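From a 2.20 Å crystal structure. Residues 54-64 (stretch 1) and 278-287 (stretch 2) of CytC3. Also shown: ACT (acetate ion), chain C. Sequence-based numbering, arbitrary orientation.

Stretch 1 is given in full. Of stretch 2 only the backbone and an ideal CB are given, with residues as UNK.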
# COMPACT_ATOMS: atom_id res chain seq x y z
N ALA A 54 -13.93 6.86 11.16
CA ALA A 54 -13.21 6.80 9.89
C ALA A 54 -13.09 8.22 9.36
O ALA A 54 -14.01 9.03 9.52
CB ALA A 54 -13.98 5.93 8.90
N ILE A 55 -11.97 8.54 8.72
CA ILE A 55 -11.79 9.89 8.22
C ILE A 55 -12.62 10.24 6.99
O ILE A 55 -12.83 11.42 6.71
CB ILE A 55 -10.31 10.20 7.94
CG1 ILE A 55 -9.77 9.32 6.80
CG2 ILE A 55 -9.50 9.99 9.20
CD1 ILE A 55 -8.45 9.81 6.23
N TYR A 56 -13.08 9.23 6.25
CA TYR A 56 -13.91 9.51 5.08
C TYR A 56 -15.38 9.23 5.37
O TYR A 56 -15.73 8.17 5.88
CB TYR A 56 -13.46 8.70 3.86
CG TYR A 56 -12.02 8.97 3.48
CD1 TYR A 56 -11.51 10.27 3.52
CD2 TYR A 56 -11.17 7.94 3.11
CE1 TYR A 56 -10.18 10.53 3.20
CE2 TYR A 56 -9.84 8.19 2.78
CZ TYR A 56 -9.36 9.48 2.83
OH TYR A 56 -8.04 9.74 2.51
N PRO A 57 -16.25 10.20 5.06
CA PRO A 57 -17.70 10.09 5.28
C PRO A 57 -18.35 9.05 4.39
O PRO A 57 -17.78 8.63 3.38
CB PRO A 57 -18.19 11.49 4.96
CG PRO A 57 -17.30 11.86 3.81
CD PRO A 57 -15.94 11.44 4.32
N ASP A 58 -19.56 8.64 4.76
CA ASP A 58 -20.29 7.65 4.00
C ASP A 58 -20.48 8.13 2.57
O ASP A 58 -20.72 9.31 2.33
CB ASP A 58 -21.65 7.39 4.65
CG ASP A 58 -22.49 6.40 3.86
OD1 ASP A 58 -21.93 5.38 3.39
OD2 ASP A 58 -23.72 6.62 3.72
N SER A 59 -20.35 7.21 1.62
CA SER A 59 -20.52 7.52 0.20
C SER A 59 -20.41 6.23 -0.58
O SER A 59 -20.25 5.16 0.01
CB SER A 59 -19.45 8.51 -0.27
OG SER A 59 -18.26 7.85 -0.65
N ASN A 60 -20.51 6.33 -1.90
CA ASN A 60 -20.41 5.15 -2.76
C ASN A 60 -19.08 5.16 -3.51
O ASN A 60 -18.88 4.38 -4.43
CB ASN A 60 -21.56 5.10 -3.77
CG ASN A 60 -22.92 4.95 -3.11
OD1 ASN A 60 -23.11 4.09 -2.25
ND2 ASN A 60 -23.88 5.78 -3.53
N GLY A 61 -18.18 6.06 -3.10
CA GLY A 61 -16.88 6.16 -3.76
C GLY A 61 -15.92 5.06 -3.36
O GLY A 61 -16.14 4.37 -2.36
N LYS A 62 -14.85 4.90 -4.14
CA LYS A 62 -13.85 3.87 -3.87
C LYS A 62 -13.30 3.93 -2.46
O LYS A 62 -13.16 2.90 -1.79
CB LYS A 62 -12.66 3.99 -4.83
CG LYS A 62 -12.94 3.59 -6.25
CD LYS A 62 -11.65 3.33 -7.00
CE LYS A 62 -10.77 4.57 -7.10
NZ LYS A 62 -9.56 4.29 -7.93
N ALA A 63 -12.97 5.14 -2.02
CA ALA A 63 -12.40 5.38 -0.70
C ALA A 63 -13.19 4.70 0.42
O ALA A 63 -12.62 4.21 1.38
CB ALA A 63 -12.30 6.88 -0.44
N ASN A 64 -14.51 4.69 0.27
CA ASN A 64 -15.39 4.09 1.26
C ASN A 64 -15.56 2.58 1.02
O ASN A 64 -15.32 1.76 1.92
CB ASN A 64 -16.76 4.78 1.20
CG ASN A 64 -17.67 4.39 2.36
OD1 ASN A 64 -18.09 3.24 2.47
ND2 ASN A 64 -17.97 5.36 3.22
N UNK A 278 -12.78 13.67 -4.41
CA UNK A 278 -13.30 12.75 -5.41
C UNK A 278 -13.10 11.30 -5.00
O UNK A 278 -12.20 10.99 -4.22
CB UNK A 278 -12.63 13.01 -6.76
N UNK A 279 -13.92 10.41 -5.54
CA UNK A 279 -13.86 8.98 -5.22
C UNK A 279 -14.11 8.75 -3.73
O UNK A 279 -13.69 7.75 -3.16
CB UNK A 279 -12.50 8.40 -5.62
N UNK A 280 -14.82 9.70 -3.11
CA UNK A 280 -15.13 9.57 -1.71
C UNK A 280 -14.02 10.06 -0.80
O UNK A 280 -14.12 9.97 0.42
CB UNK A 280 -15.45 8.11 -1.39
N UNK A 281 -12.94 10.56 -1.38
CA UNK A 281 -11.83 11.06 -0.58
C UNK A 281 -12.11 12.48 -0.08
O UNK A 281 -12.40 13.38 -0.87
CB UNK A 281 -10.53 11.03 -1.39
N UNK A 282 -12.02 12.67 1.23
CA UNK A 282 -12.20 14.00 1.81
C UNK A 282 -10.96 14.28 2.63
O UNK A 282 -10.76 13.68 3.68
CB UNK A 282 -13.47 14.10 2.66
N UNK A 283 -10.12 15.18 2.14
CA UNK A 283 -8.85 15.53 2.79
C UNK A 283 -8.92 16.22 4.14
O UNK A 283 -7.90 16.35 4.80
CB UNK A 283 -8.06 16.44 1.85
N UNK A 284 -10.11 16.63 4.56
CA UNK A 284 -10.25 17.32 5.83
C UNK A 284 -9.43 16.68 6.95
O UNK A 284 -8.58 17.33 7.56
CB UNK A 284 -11.73 17.36 6.23
N UNK A 285 -9.67 15.40 7.22
CA UNK A 285 -8.94 14.72 8.28
C UNK A 285 -7.83 13.80 7.77
O UNK A 285 -7.34 12.94 8.50
CB UNK A 285 -9.92 13.91 9.13
N UNK A 286 -7.43 13.98 6.51
CA UNK A 286 -6.37 13.14 5.97
C UNK A 286 -5.01 13.62 6.42
O UNK A 286 -4.80 14.80 6.70
CB UNK A 286 -6.43 13.11 4.44
N UNK A 287 -4.07 12.68 6.48
CA UNK A 287 -2.72 13.00 6.85
C UNK A 287 -1.81 11.87 6.43
O UNK A 287 -2.20 10.71 6.49
CB UNK A 287 -2.61 13.27 8.35
C ACT C . -7.75 6.79 -6.77
O ACT C . -6.64 6.18 -6.32
OXT ACT C . -8.11 6.63 -7.92
CH3 ACT C . -8.56 7.68 -5.86

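Position 278 opens a type I' turn that runs to 281, and nothing of stretch 1 lies near its ideal CB. Its phi of 116° is positive, which by itself favours glycine, and Gly278 is found; its O accepts a bond from the backbone N of 281 at 3.0 Å.

Position 279 also has positive phi (62/25), a region that asparagine, aspartate and glycine tolerate best. Its CB points sideways, 4.5 Å from Lys62 CE, and the N of Lys62 lies at the start of a helix, so a short acidic or polar side chain would suit. The residue is Asp279. Water 2 donates to its OD1 (2.7 Å) and accepts from Lys62 N (2.6 Å), linking the carboxylate to the helix start. Its backbone does as much: Ala63 N donates to Asp279 O at 2.9 Å.

At 280 the ideal CB points toward stretch 1 and would lie 2.9 Å from Ser59 OG, a clash, and 3.4 Å from Gly61 CA. The backbone angles (84/2) would also jam it against the preceding carbonyl. Both arguments call for glycine, and Gly280 lets the two backbones approach to 4.3 Å between its CA and Gly61 CA.

Position 281 has extended angles, and its CB is 4.6 Å from both Ala63 CB and Tyr56 CE1. Valine, leucine or isoleucine would suit this apolar setting. Ile281 places CG1 3.9 Å from Ala63 CB and CG2 4.1 Å from Tyr56 CE1, while its CA lies over one face of the Tyr56 ring.

At 282 the CB points sideways, 4.0 Å from Pro57 CD, beside a ring and a proline; threonine, valine or a modest polar residue could fit. Asn282 packs its CB there. Its backbone O sits at the edge of the Tyr56 ring, 3.2 Å from CE1, and accepts from water 1 (2.6 Å), which also donates to Ile55 O and accepts from the N of 285.

Positions 283, 284 and 287 have no stretch 1 atom near their ideal CB, so many residues would do: they are Leu283, Glu284 and Gly287.

At 285 the CB points toward Ile55, 3.9 Å from its CB. A side chain with an aliphatic stem suits; Lys285 supplies one, ending in an amine.

Position 286 has its CB 4.3 Å from Ile55 CD1 and 4.2 Å from Tyr56 OH, suiting a large apolar or aromatic residue. Tyr286 sets its ring edge to Ile55 CD1, and Tyr286 CD1 lies 3.6 Å from Tyr56 OH.

Stretch 2 (278-287) GDGINLEKYG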
# COMPACT_ATOMS: atom_id res chain seq x y z
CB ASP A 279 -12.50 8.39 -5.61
CG ASP A 279 -12.33 8.25 -7.11
OD1 ASP A 279 -13.25 7.70 -7.75
OD2 ASP A 279 -11.29 8.68 -7.64
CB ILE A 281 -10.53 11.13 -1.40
CG1 ILE A 281 -10.07 9.73 -1.79
CG2 ILE A 281 -9.45 11.84 -0.59
CD1 ILE A 281 -8.89 9.75 -2.74
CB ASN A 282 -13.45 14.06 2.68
CG ASN A 282 -13.73 15.46 3.20
OD1 ASN A 282 -14.87 15.92 3.20
ND2 ASN A 282 -12.68 16.14 3.65
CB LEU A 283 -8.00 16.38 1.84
CG LEU A 283 -7.20 15.68 0.73
CD1 LEU A 283 -7.44 14.18 0.74
CD2 LEU A 283 -7.59 16.26 -0.61
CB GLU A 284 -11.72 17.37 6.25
CG GLU A 284 -11.97 18.25 7.46
CD GLU A 284 -13.43 18.22 7.90
OE1 GLU A 284 -14.31 18.46 7.04
OE2 GLU A 284 -13.69 17.95 9.09
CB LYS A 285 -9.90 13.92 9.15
CG LYS A 285 -11.00 14.76 9.77
CD LYS A 285 -11.97 13.91 10.57
CE LYS A 285 -13.15 14.74 11.05
NZ LYS A 285 -14.18 13.90 11.73
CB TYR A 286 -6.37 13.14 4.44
CG TYR A 286 -5.12 12.48 3.88
CD1 TYR A 286 -5.01 11.09 3.81
CD2 TYR A 286 -4.00 13.24 3.52
CE1 TYR A 286 -3.82 10.47 3.40
CE2 TYR A 286 -2.81 12.64 3.12
CZ TYR A 286 -2.72 11.25 3.06
OH TYR A 286 -1.54 10.63 2.69
O HOH W 1 -11.68 13.72 6.08
O HOH W 2 -14.89 5.86 -6.56
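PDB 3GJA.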